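Local coordinates for uncharacterized protein (Bombyx mori, PDB 5AZ0) that probably reduces aldehydes or ketones with a nicotinamide cofactor, as a silkworm member of the aldo-keto reductase family with its TIM-barrel fold, at residues 69-72 / 76-79; 103-108 / 113-118; 133-138 / 193-198; 159-164 / 170-175. One frame throughout, in Å; residues are numbered along the deposited sequence. Where two conformers were deposited one is given.

Interaction 1 of 4, residues 69-72 / 76-79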
loop_
_atom_site.group_PDB
_atom_site.type_symbol
_atom_site.label_atom_id
_atom_site.label_comp_id
_atom_site.label_asym_id
_atom_site.label_seq_id
_atom_site.Cartn_x
_atom_site.Cartn_y
_atom_site.Cartn_z
ATOM N N ILE A 69 7.831 3.548 5.033
ATOM C CA ILE A 69 7.988 2.129 4.882
ATOM C C ILE A 69 6.636 1.416 5.075
ATOM O O ILE A 69 6.029 1.525 6.112
ATOM C CB ILE A 69 8.968 1.586 5.961
ATOM C CG1 ILE A 69 10.334 2.241 5.864
ATOM C CG2 ILE A 69 9.144 0.074 5.800
ATOM C CD1 ILE A 69 11.163 1.982 7.126
ATOM N N ASP A 70 6.221 0.627 4.093
ATOM C CA ASP A 70 4.918 -0.022 4.103
ATOM C C ASP A 70 5.137 -1.460 4.324
ATOM O O ASP A 70 5.853 -2.110 3.524
ATOM C CB ASP A 70 4.201 0.189 2.745
ATOM C CG ASP A 70 2.796 -0.399 2.728
ATOM O OD1 ASP A 70 1.885 0.284 3.271
ATOM O OD2 ASP A 70 2.630 -1.550 2.168
ATOM N N THR A 71 4.625 -1.989 5.426
ATOM C CA THR A 71 4.712 -3.394 5.579
ATOM C C THR A 71 3.412 -3.957 6.127
ATOM O O THR A 71 2.437 -3.246 6.219
ATOM C CB THR A 71 5.961 -3.814 6.442
ATOM O OG1 THR A 71 6.211 -5.207 6.217
ATOM C CG2 THR A 71 5.765 -3.579 7.904
ATOM N N ALA A 72 3.428 -5.234 6.492
ATOM C CA ALA A 72 2.223 -5.932 6.968
ATOM C C ALA A 72 2.587 -7.221 7.729
ATOM O O ALA A 72 3.559 -7.789 7.414
ATOM C CB ALA A 72 1.292 -6.270 5.796
ATOM N N ARG A 76 5.584 -11.169 6.152
ATOM C CA ARG A 76 6.497 -12.128 6.768
ATOM C C ARG A 76 7.768 -11.488 7.285
ATOM O O ARG A 76 8.377 -12.052 8.123
ATOM C CB ARG A 76 6.885 -13.345 5.856
ATOM C CG ARG A 76 5.811 -14.435 5.712
ATOM C CD ARG A 76 5.120 -14.362 4.391
ATOM N NE ARG A 76 4.368 -15.571 4.094
ATOM C CZ ARG A 76 3.089 -15.626 3.696
ATOM N NH1 ARG A 76 2.305 -14.514 3.525
ATOM N NH2 ARG A 76 2.564 -16.825 3.437
ATOM N N VAL A 77 8.110 -10.303 6.831
ATOM C CA VAL A 77 9.405 -9.732 7.035
ATOM C C VAL A 77 9.437 -8.620 8.104
ATOM O O VAL A 77 10.411 -7.883 8.163
ATOM C CB VAL A 77 9.973 -9.198 5.681
ATOM C CG1 VAL A 77 10.225 -10.382 4.758
ATOM C CG2 VAL A 77 9.043 -8.158 4.991
ATOM N N GLU A 78 8.410 -8.470 8.947
ATOM C CA GLU A 78 8.453 -7.365 9.948
ATOM C C GLU A 78 9.700 -7.429 10.848
ATOM O O GLU A 78 10.331 -6.389 11.104
ATOM C CB GLU A 78 7.190 -7.353 10.812
ATOM C CG GLU A 78 5.907 -6.950 10.035
ATOM C CD GLU A 78 4.638 -7.246 10.803
ATOM O OE1 GLU A 78 4.531 -8.383 11.269
ATOM O OE2 GLU A 78 3.745 -6.352 10.964
ATOM N N PRO A 79 10.092 -8.641 11.324
ATOM C CA PRO A 79 11.320 -8.693 12.211
ATOM C C PRO A 79 12.533 -8.134 11.501
ATOM O O PRO A 79 13.217 -7.254 12.007
ATOM C CB PRO A 79 11.423 -10.198 12.562
ATOM C CG PRO A 79 10.008 -10.696 12.383
ATOM C CD PRO A 79 9.530 -9.989 11.153
#

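Interaction 2 of 4, residues 103-108 / 113-118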
loop_
_atom_site.group_PDB
_atom_site.type_symbol
_atom_site.label_atom_id
_atom_site.label_comp_id
_atom_site.label_asym_id
_atom_site.label_seq_id
_atom_site.Cartn_x
_atom_site.Cartn_y
_atom_site.Cartn_z
ATOM N N THR A 103 1.888 -0.828 9.201
ATOM C CA THR A 103 1.661 -2.259 9.153
ATOM C C THR A 103 0.140 -2.532 8.999
ATOM O O THR A 103 -0.635 -1.599 8.895
ATOM C CB THR A 103 2.301 -3.056 10.318
ATOM O OG1 THR A 103 2.216 -4.460 9.991
ATOM C CG2 THR A 103 1.588 -2.821 11.605
ATOM N N LYS A 104 -0.252 -3.799 8.964
ATOM C CA LYS A 104 -1.580 -4.204 8.509
ATOM C C LYS A 104 -2.016 -5.509 9.215
ATOM O O LYS A 104 -1.176 -6.330 9.529
ATOM C CB LYS A 104 -1.684 -4.322 6.986
ATOM C CG LYS A 104 -1.046 -3.198 6.211
ATOM C CD LYS A 104 -1.071 -3.475 4.711
ATOM C CE LYS A 104 -0.074 -2.501 4.090
ATOM N NZ LYS A 104 0.194 -2.751 2.684
ATOM N N VAL A 105 -3.305 -5.601 9.510
ATOM C CA VAL A 105 -3.931 -6.702 10.267
ATOM C C VAL A 105 -4.683 -7.523 9.225
ATOM O O VAL A 105 -5.603 -6.973 8.460
ATOM C CB VAL A 105 -4.966 -6.120 11.235
ATOM C CG1 VAL A 105 -5.823 -7.192 11.928
ATOM C CG2 VAL A 105 -4.235 -5.288 12.287
ATOM N N TRP A 106 -4.419 -8.824 9.237
ATOM C CA TRP A 106 -4.984 -9.739 8.272
ATOM C C TRP A 106 -6.356 -10.276 8.663
ATOM O O TRP A 106 -6.908 -9.953 9.762
ATOM C CB TRP A 106 -3.955 -10.877 8.069
ATOM C CG TRP A 106 -4.055 -11.742 6.815
ATOM C CD1 TRP A 106 -4.367 -13.081 6.784
ATOM C CD2 TRP A 106 -3.784 -11.371 5.454
ATOM N NE1 TRP A 106 -4.331 -13.556 5.492
ATOM C CE2 TRP A 106 -3.963 -12.554 4.650
ATOM C CE3 TRP A 106 -3.436 -10.187 4.827
ATOM C CZ2 TRP A 106 -3.798 -12.557 3.274
ATOM C CZ3 TRP A 106 -3.251 -10.168 3.450
ATOM C CH2 TRP A 106 -3.432 -11.351 2.670
ATOM N N GLN A 107 -6.906 -11.143 7.786
ATOM C CA GLN A 107 -8.358 -11.492 7.725
ATOM C C GLN A 107 -8.832 -12.298 8.871
ATOM O O GLN A 107 -10.030 -12.220 9.244
ATOM C CB GLN A 107 -8.717 -12.248 6.426
ATOM C CG GLN A 107 -8.794 -11.349 5.193
ATOM C CD GLN A 107 -7.474 -10.748 4.747
ATOM O OE1 GLN A 107 -7.081 -9.705 5.241
ATOM N NE2 GLN A 107 -6.836 -11.336 3.766
ATOM N N HIS A 108 -7.892 -12.994 9.531
ATOM C CA HIS A 108 -8.276 -13.749 10.754
ATOM C C HIS A 108 -8.249 -13.015 12.042
ATOM O O HIS A 108 -8.597 -13.592 13.093
ATOM C CB HIS A 108 -7.535 -15.081 10.845
ATOM C CG HIS A 108 -6.057 -14.971 10.951
ATOM N ND1 HIS A 108 -5.281 -14.456 9.951
ATOM C CD2 HIS A 108 -5.194 -15.406 11.907
ATOM C CE1 HIS A 108 -4.003 -14.558 10.287
ATOM N NE2 HIS A 108 -3.928 -15.153 11.455
ATOM N N ALA A 113 -11.416 -7.239 19.581
ATOM C CA ALA A 113 -10.307 -7.527 20.494
ATOM C C ALA A 113 -9.116 -8.103 19.797
ATOM O O ALA A 113 -8.017 -7.994 20.318
ATOM C CB ALA A 113 -10.761 -8.475 21.591
ATOM N N ASP A 114 -9.270 -8.691 18.613
ATOM C CA ASP A 114 -8.092 -9.200 17.993
ATOM C C ASP A 114 -7.183 -8.206 17.342
ATOM O O ASP A 114 -6.029 -8.552 17.022
ATOM C CB ASP A 114 -8.410 -10.331 17.056
ATOM C CG ASP A 114 -8.722 -11.648 17.860
ATOM O OD1 ASP A 114 -7.898 -12.199 18.707
ATOM O OD2 ASP A 114 -9.869 -11.979 17.751
ATOM N N VAL A 115 -7.690 -7.012 17.072
ATOM C CA VAL A 115 -6.859 -6.008 16.368
ATOM C C VAL A 115 -5.666 -5.674 17.301
ATOM O O VAL A 115 -4.571 -5.665 16.866
ATOM C CB VAL A 115 -7.682 -4.749 16.116
ATOM C CG1 VAL A 115 -6.846 -3.676 15.445
ATOM C CG2 VAL A 115 -8.875 -5.087 15.177
ATOM N N GLU A 116 -5.919 -5.480 18.579
ATOM C CA GLU A 116 -4.868 -5.241 19.600
ATOM C C GLU A 116 -3.783 -6.375 19.657
ATOM O O GLU A 116 -2.554 -6.110 19.714
ATOM C CB GLU A 116 -5.490 -4.939 20.945
ATOM C CG GLU A 116 -4.497 -4.602 22.072
ATOM C CD GLU A 116 -4.009 -5.804 22.970
ATOM O OE1 GLU A 116 -4.350 -6.970 22.672
ATOM O OE2 GLU A 116 -3.296 -5.547 23.995
ATOM N N VAL A 117 -4.227 -7.617 19.500
ATOM C CA VAL A 117 -3.292 -8.779 19.614
ATOM C C VAL A 117 -2.457 -8.732 18.359
ATOM O O VAL A 117 -1.241 -8.738 18.422
ATOM C CB VAL A 117 -4.022 -10.129 19.717
ATOM C CG1 VAL A 117 -3.003 -11.228 19.865
ATOM C CG2 VAL A 117 -4.966 -10.165 20.906
ATOM N N SER A 118 -3.101 -8.608 17.196
ATOM C CA SER A 118 -2.332 -8.580 15.980
ATOM C C SER A 118 -1.299 -7.433 15.935
ATOM O O SER A 118 -0.151 -7.630 15.531
ATOM C CB SER A 118 -3.269 -8.538 14.752
ATOM O OG SER A 118 -2.566 -8.639 13.511
HETATM O O HOH W 1 -0.757 -6.667 12.550
HETATM O O HOH W 2 -2.750 -9.828 11.090
HETATM O O HOH W 3 -10.430 -12.198 15.288
#

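Interaction 3 of 4, residues 133-138 / 193-198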
loop_
_atom_site.group_PDB
_atom_site.type_symbol
_atom_site.label_atom_id
_atom_site.label_comp_id
_atom_site.label_asym_id
_atom_site.label_seq_id
_atom_site.Cartn_x
_atom_site.Cartn_y
_atom_site.Cartn_z
ATOM N N LEU A 133 0.898 4.198 11.105
ATOM C CA LEU A 133 -0.366 3.879 10.488
ATOM C C LEU A 133 -0.617 2.360 10.590
ATOM O O LEU A 133 0.292 1.575 10.332
ATOM C CB LEU A 133 -0.346 4.365 9.023
ATOM C CG LEU A 133 -1.564 3.958 8.180
ATOM C CD1 LEU A 133 -2.842 4.644 8.703
ATOM C CD2 LEU A 133 -1.280 4.399 6.744
ATOM N N VAL A 134 -1.838 1.951 10.949
ATOM C CA VAL A 134 -2.207 0.547 10.809
ATOM C C VAL A 134 -3.487 0.438 9.975
ATOM O O VAL A 134 -4.435 1.194 10.208
ATOM C CB VAL A 134 -2.299 -0.116 12.185
ATOM C CG1 VAL A 134 -3.427 0.433 13.037
ATOM C CG2 VAL A 134 -2.463 -1.632 12.056
ATOM N N LEU A 135 -3.502 -0.504 9.057
ATOM C CA LEU A 135 -4.631 -0.783 8.169
ATOM C C LEU A 135 -5.318 -2.124 8.394
ATOM O O LEU A 135 -4.692 -3.132 8.743
ATOM C CB LEU A 135 -4.173 -0.764 6.716
ATOM C CG LEU A 135 -3.301 0.397 6.283
ATOM C CD1 LEU A 135 -2.808 0.240 4.836
ATOM C CD2 LEU A 135 -4.041 1.716 6.449
ATOM N N MET A 136 -6.612 -2.110 8.135
ATOM C CA MET A 136 -7.375 -3.291 7.841
ATOM C C MET A 136 -7.033 -3.773 6.475
ATOM O O MET A 136 -7.312 -3.125 5.443
ATOM C CB MET A 136 -8.859 -3.026 8.060
ATOM C CG MET A 136 -9.684 -4.341 8.156
ATOM S SD MET A 136 -11.473 -4.084 8.171
ATOM C CE MET A 136 -11.729 -2.682 9.278
ATOM N N HIS A 137 -6.231 -4.858 6.418
ATOM C CA HIS A 137 -5.634 -5.289 5.155
ATOM C C HIS A 137 -6.707 -5.584 4.070
ATOM O O HIS A 137 -6.544 -5.173 2.953
ATOM C CB HIS A 137 -4.743 -6.479 5.372
ATOM C CG HIS A 137 -3.628 -6.586 4.409
ATOM N ND1 HIS A 137 -2.388 -7.052 4.783
ATOM C CD2 HIS A 137 -3.535 -6.269 3.101
ATOM C CE1 HIS A 137 -1.581 -7.028 3.736
ATOM N NE2 HIS A 137 -2.243 -6.537 2.703
ATOM N N TRP A 138 -7.795 -6.252 4.464
ATOM C CA TRP A 138 -8.957 -6.482 3.593
ATOM C C TRP A 138 -10.189 -6.397 4.402
ATOM O O TRP A 138 -10.143 -6.602 5.610
ATOM C CB TRP A 138 -8.932 -7.864 2.936
ATOM C CG TRP A 138 -7.824 -8.006 2.012
ATOM C CD1 TRP A 138 -6.541 -8.285 2.325
ATOM C CD2 TRP A 138 -7.869 -7.876 0.575
ATOM N NE1 TRP A 138 -5.766 -8.367 1.159
ATOM C CE2 TRP A 138 -6.562 -8.083 0.084
ATOM C CE3 TRP A 138 -8.897 -7.635 -0.340
ATOM C CZ2 TRP A 138 -6.246 -8.019 -1.273
ATOM C CZ3 TRP A 138 -8.587 -7.556 -1.714
ATOM C CH2 TRP A 138 -7.270 -7.745 -2.163
ATOM N N PRO A 193 -11.168 6.666 8.778
ATOM C CA PRO A 193 -9.917 6.198 8.270
ATOM C C PRO A 193 -9.121 7.349 7.692
ATOM O O PRO A 193 -9.705 8.278 7.070
ATOM C CB PRO A 193 -10.311 5.275 7.155
ATOM C CG PRO A 193 -11.683 5.793 6.692
ATOM C CD PRO A 193 -12.316 6.200 7.978
ATOM N N ALA A 194 -7.798 7.258 7.855
ATOM C CA ALA A 194 -6.882 8.213 7.330
ATOM C C ALA A 194 -6.567 7.930 5.890
ATOM O O ALA A 194 -6.274 8.851 5.133
ATOM C CB ALA A 194 -5.601 8.192 8.164
ATOM N N VAL A 195 -6.473 6.650 5.534
ATOM C CA VAL A 195 -6.183 6.307 4.198
ATOM C C VAL A 195 -7.070 5.149 3.757
ATOM O O VAL A 195 -7.586 4.411 4.578
ATOM C CB VAL A 195 -4.673 5.894 3.961
ATOM C CG1 VAL A 195 -3.663 6.865 4.566
ATOM C CG2 VAL A 195 -4.395 4.515 4.406
ATOM N N ASN A 196 -7.125 4.953 2.450
ATOM C CA ASN A 196 -7.614 3.728 1.807
ATOM C C ASN A 196 -6.547 3.374 0.889
ATOM O O ASN A 196 -6.215 4.145 -0.057
ATOM C CB ASN A 196 -8.930 3.955 1.034
ATOM C CG ASN A 196 -9.552 2.658 0.487
ATOM O OD1 ASN A 196 -9.209 1.561 0.897
ATOM N ND2 ASN A 196 -10.483 2.805 -0.451
ATOM N N GLN A 197 -5.933 2.233 1.155
ATOM C CA GLN A 197 -4.844 1.706 0.304
ATOM C C GLN A 197 -5.390 0.693 -0.652
ATOM O O GLN A 197 -5.908 -0.342 -0.221
ATOM C CB GLN A 197 -3.664 1.108 1.123
ATOM C CG GLN A 197 -2.561 0.605 0.239
ATOM C CD GLN A 197 -1.302 0.073 0.985
ATOM O OE1 GLN A 197 -0.824 -0.973 0.661
ATOM N NE2 GLN A 197 -0.737 0.853 1.882
ATOM N N ILE A 198 -5.191 0.962 -1.954
ATOM C CA ILE A 198 -5.819 0.192 -3.022
ATOM C C ILE A 198 -4.913 0.111 -4.214
ATOM O O ILE A 198 -3.966 0.871 -4.345
ATOM C CB ILE A 198 -7.129 0.866 -3.527
ATOM C CG1 ILE A 198 -6.889 2.360 -3.820
ATOM C CG2 ILE A 198 -8.221 0.673 -2.534
ATOM C CD1 ILE A 198 -8.045 3.099 -4.402
#

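Interaction 4 of 4, residues 159-164 / 170-175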
loop_
_atom_site.group_PDB
_atom_site.type_symbol
_atom_site.label_atom_id
_atom_site.label_comp_id
_atom_site.label_asym_id
_atom_site.label_seq_id
_atom_site.Cartn_x
_atom_site.Cartn_y
_atom_site.Cartn_z
ATOM N N GLY A 159 -12.125 -2.038 17.045
ATOM C CA GLY A 159 -10.819 -2.466 17.514
ATOM C C GLY A 159 -9.747 -1.524 16.988
ATOM O O GLY A 159 -8.828 -1.215 17.731
ATOM N N PHE A 160 -9.837 -1.065 15.728
ATOM C CA PHE A 160 -8.830 -0.056 15.223
ATOM C C PHE A 160 -8.935 1.227 16.045
ATOM O O PHE A 160 -7.929 1.762 16.476
ATOM C CB PHE A 160 -8.992 0.239 13.726
ATOM C CG PHE A 160 -8.335 -0.766 12.859
ATOM C CD1 PHE A 160 -8.832 -2.042 12.757
ATOM C CD2 PHE A 160 -7.183 -0.454 12.197
ATOM C CE1 PHE A 160 -8.195 -2.998 11.999
ATOM C CE2 PHE A 160 -6.551 -1.378 11.440
ATOM C CZ PHE A 160 -7.031 -2.668 11.377
ATOM N N GLU A 161 -10.156 1.663 16.372
ATOM C CA GLU A 161 -10.333 2.847 17.214
ATOM C C GLU A 161 -9.776 2.645 18.616
ATOM O O GLU A 161 -9.230 3.606 19.205
ATOM C CB GLU A 161 -11.841 3.308 17.267
ATOM C CG GLU A 161 -12.327 3.734 15.871
ATOM C CD GLU A 161 -13.849 4.004 15.758
ATOM O OE1 GLU A 161 -14.563 3.459 16.582
ATOM O OE2 GLU A 161 -14.320 4.671 14.813
ATOM N N GLU A 162 -9.916 1.413 19.159
ATOM C CA GLU A 162 -9.365 1.114 20.470
ATOM C C GLU A 162 -7.792 1.174 20.458
ATOM O O GLU A 162 -7.174 1.730 21.393
ATOM C CB GLU A 162 -9.972 -0.231 21.031
ATOM C CG GLU A 162 -11.481 -0.140 21.427
ATOM C CD GLU A 162 -12.281 -1.501 21.569
ATOM O OE1 GLU A 162 -11.807 -2.609 21.221
ATOM O OE2 GLU A 162 -13.436 -1.444 22.062
ATOM N N VAL A 163 -7.150 0.623 19.451
ATOM C CA VAL A 163 -5.660 0.586 19.469
ATOM C C VAL A 163 -5.094 1.998 19.247
ATOM O O VAL A 163 -4.028 2.311 19.779
ATOM C CB VAL A 163 -5.052 -0.377 18.473
ATOM C CG1 VAL A 163 -5.438 -1.824 18.856
ATOM C CG2 VAL A 163 -5.433 -0.082 17.005
ATOM N N LEU A 164 -5.869 2.859 18.543
ATOM C CA LEU A 164 -5.578 4.284 18.400
ATOM C C LEU A 164 -5.588 4.957 19.732
ATOM O O LEU A 164 -4.592 5.622 20.118
ATOM C CB LEU A 164 -6.534 4.956 17.413
ATOM C CG LEU A 164 -6.268 6.441 17.018
ATOM C CD1 LEU A 164 -5.007 6.536 16.232
ATOM C CD2 LEU A 164 -7.431 6.958 16.202
ATOM N N LYS A 170 -0.399 5.852 15.487
ATOM C CA LYS A 170 -0.750 7.304 15.389
ATOM C C LYS A 170 -1.879 7.510 14.357
ATOM O O LYS A 170 -2.396 8.571 14.262
ATOM C CB LYS A 170 0.416 8.131 14.923
ATOM C CG LYS A 170 1.646 8.101 15.812
ATOM C CD LYS A 170 1.360 8.790 17.138
ATOM C CE LYS A 170 2.550 9.682 17.597
ATOM N NZ LYS A 170 2.155 10.723 18.606
ATOM N N ALA A 171 -2.243 6.476 13.604
ATOM C CA ALA A 171 -3.312 6.604 12.627
ATOM C C ALA A 171 -3.898 5.253 12.258
ATOM O O ALA A 171 -3.172 4.232 12.262
ATOM C CB ALA A 171 -2.843 7.339 11.349
ATOM N N ILE A 172 -5.189 5.277 11.882
ATOM C CA ILE A 172 -5.889 4.074 11.414
ATOM C C ILE A 172 -6.440 4.311 10.028
ATOM O O ILE A 172 -6.893 5.441 9.702
ATOM C CB ILE A 172 -6.968 3.607 12.441
ATOM C CG1 ILE A 172 -7.992 4.737 12.732
ATOM C CG2 ILE A 172 -6.329 3.179 13.750
ATOM C CD1 ILE A 172 -9.087 4.377 13.656
ATOM N N GLY A 173 -6.434 3.250 9.224
ATOM C CA GLY A 173 -6.888 3.285 7.865
ATOM C C GLY A 173 -7.336 1.909 7.411
ATOM O O GLY A 173 -7.288 0.923 8.192
ATOM N N VAL A 174 -7.693 1.825 6.118
ATOM C CA VAL A 174 -8.169 0.605 5.499
ATOM C C VAL A 174 -7.458 0.347 4.227
ATOM O O VAL A 174 -6.736 1.180 3.679
ATOM C CB VAL A 174 -9.737 0.624 5.283
ATOM C CG1 VAL A 174 -10.487 0.768 6.603
ATOM C CG2 VAL A 174 -10.183 1.754 4.312
ATOM N N SER A 175 -7.672 -0.836 3.717
ATOM C CA SER A 175 -7.120 -1.208 2.470
ATOM C C SER A 175 -8.146 -2.075 1.701
ATOM O O SER A 175 -8.844 -2.875 2.257
ATOM C CB SER A 175 -5.841 -1.978 2.706
ATOM O OG SER A 175 -5.178 -2.273 1.496
#

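Interaction 1 of 4, residues 69-72 / 76-79
Thr71, just past the end of strand 68-70, meets Glu78 in the first turn of helix 78-90. Its methyl CG2 makes the approach, 4.0 Å from Glu78 CG, and the two side chains run obliquely across each other. With OG1 anti to the backbone N (chi1 -163°), the hydroxyl is turned to Thr24 for a hydrogen bond, while Thr71 OG1 also lies 4.3 Å from Val77 CG2. Val77 holds the N-cap position of the helix. At Ala72 the partner is the extended tail of Glu78: CG lies 3.6 Å from Ala72 O, and OE2 sits 3.5 Å from Ala72 C. The contact closes the loop from strand into helix at the start of the beta-alpha-beta unit formed by strand 68-70, helix 78-90 and strand 100-105, as repeated round the barrel. No hydrogen bond spans the segments, and their shared buried surface is 166 Å². The carboxylate instead finds its polar partners elsewhere: OE1 in a salt bridge with Arg125, OE2 in hydrogen bonds with Thr103 and Ser122. That grip probably stabilises a buried negative charge and fixes the tail, whose touch on Ala72 is van der Waals contact alone.

Interaction 2 of 4, residues 103-108 / 113-118
Ser118 OG, on helix 112-126, is gripped by two waters that link it to the backbone of strand 100-105 and the residue after it. One water lies 2.7 Å from Ser118 OG and accepts the N-H of Trp106, whose N is 2.7 Å from the water oxygen. The other is 2.8 Å from Ser118 OG and donates to Lys104 O; its further bond to Ser118 O is weak. The hydroxyl stands anti to the backbone N (chi1 -174°), which directs it at the strand and sets it beside both methyls of Val105, with CG1 and CG2 each 3.9 Å from Ser118 OG. The strand and helix are consecutive elements of a beta-alpha-beta unit completed by strand 133-136, so this is the strand-helix interface on the outside of the barrel. Val105 points into that interface, and its CG2 also meets Val115 CG1 at 4.4 Å, one helical turn before Ser118. Outside the two segments, Phe160 of the next helix touches both valines. Replacing Val105 with an alanine would probably leave a gap on the strand side of Val115 and Phe160 and take the apolar backing from the Ser118 hydroxyl. Farther along the loop, a third water joins the segments, donating to His108 O at 3.2 Å and to the carboxylate oxygen OD2 of Asp114.

Interaction 3 of 4, residues 133-138 / 193-198
Leu135 leaves its strand with CB directed at segment 193-198, and CG follows anti to the carbonyl carbon (chi1 -47°), beside the backbone N. From CG the two methyls part to separate partners. CD1 comes against the tail of Gln197, 3.7 Å from Gln197 NE2 and 3.9 Å from Gln197 CB, the leucine crossing the glutamine at about a right angle. CD2 presses on Val195 CG2 at 3.5 Å, closer than usual for two methyl carbons and a sign of tight packing, again with the side chains nearly perpendicular. The strands are not neighbours in the sheet: strand 172-175 lies between them. Their axes come no nearer than 8.4 Å and are turned 60° against each other, in keeping with strands two places apart round a TIM barrel, so contact is made by side chains projecting into the barrel interior and not by backbone bonds. On each strand alternate residues take part: Leu133 and Leu135 from one, Val195 and Gln197 from the other. Leu133 reaches Val195 tip to tip, its CD2 lying 3.9 Å from Val195 CG2 and 4.1 Å from Val195 CG1, so CG2 of the valine is shared by both leucines. Gln197 runs fully extended, which carries its amide past Leu135 to polar partners outside the two segments: OE1 accepts from Lys104 and NE2 donates to Asp70. A bound acetate, probably from the crystallisation liquor, lies about 4 Å from the Gln197 side chain.

Interaction 4 of 4, residues 159-164 / 170-175
Helix 153-165 packs against strand 172-175, the second strand of the beta-alpha-beta unit that starts at strand 133-136; the short segments run at 146° to one another, with axes 9.0 Å apart. Ile172 is the strand's main contribution. Its CG1 stands between the backbone N and the carbonyl carbon (chi1 57°), which sends CD1 and CG2 to different parts of the helix. CG2 lies 3.5 Å from Phe160 O and 4.0 Å from Phe160 CB, and sits at the edge of the phenylalanine ring, near its plane. CD1 reaches between two other side chains, 4.0 Å from Glu161 CG and 4.0 Å from Leu164 CD2, crossing the leucine at about a right angle. The other leucine methyl, CD1, lies against the peptide that joins Lys170 to Ala171, 3.8 Å from Ala171 N. Cutting Ile172 back to alanine is likely to leave the space between Phe160 and Leu164 unfilled and to take CD1 from beside the Glu161 CG. Glu161 meets the strand through CG, while its OE2 accepts from the backbone N-H groups of Asn190 and Val191. With no hydrogen bond between the segments, the 290 Å² they bury together rests on van der Waals contact, most of it round Ile172.

How the interactions relate
Interactions 1 and 2 join a strand to the helix that follows it and interaction 4 a helix to the strand that follows it, while interaction 3 lies in the barrel interior. Interactions 1, 2 and 3 converge on a polar cluster: Lys104 NZ is 2.8 Å from Asp70 OD2 in a salt bridge and 2.9 Å from Gln197 OE1, and Gln197 NE2 is 3.0 Å from Asp70 OD1. With Tyr75 and His137 close by, Asp70 and Lys104 are consistent with the Asp-Tyr-Lys-His tetrad of aldo-keto reductases. Interactions 2 and 4 join outside, Val115 CG1 lying 3.7 Å from Phe160 CD1. Strand 172-175 of interaction 4 lies between the two strands of interaction 3, and Ser175 OG is 2.7 Å from Gln197 O.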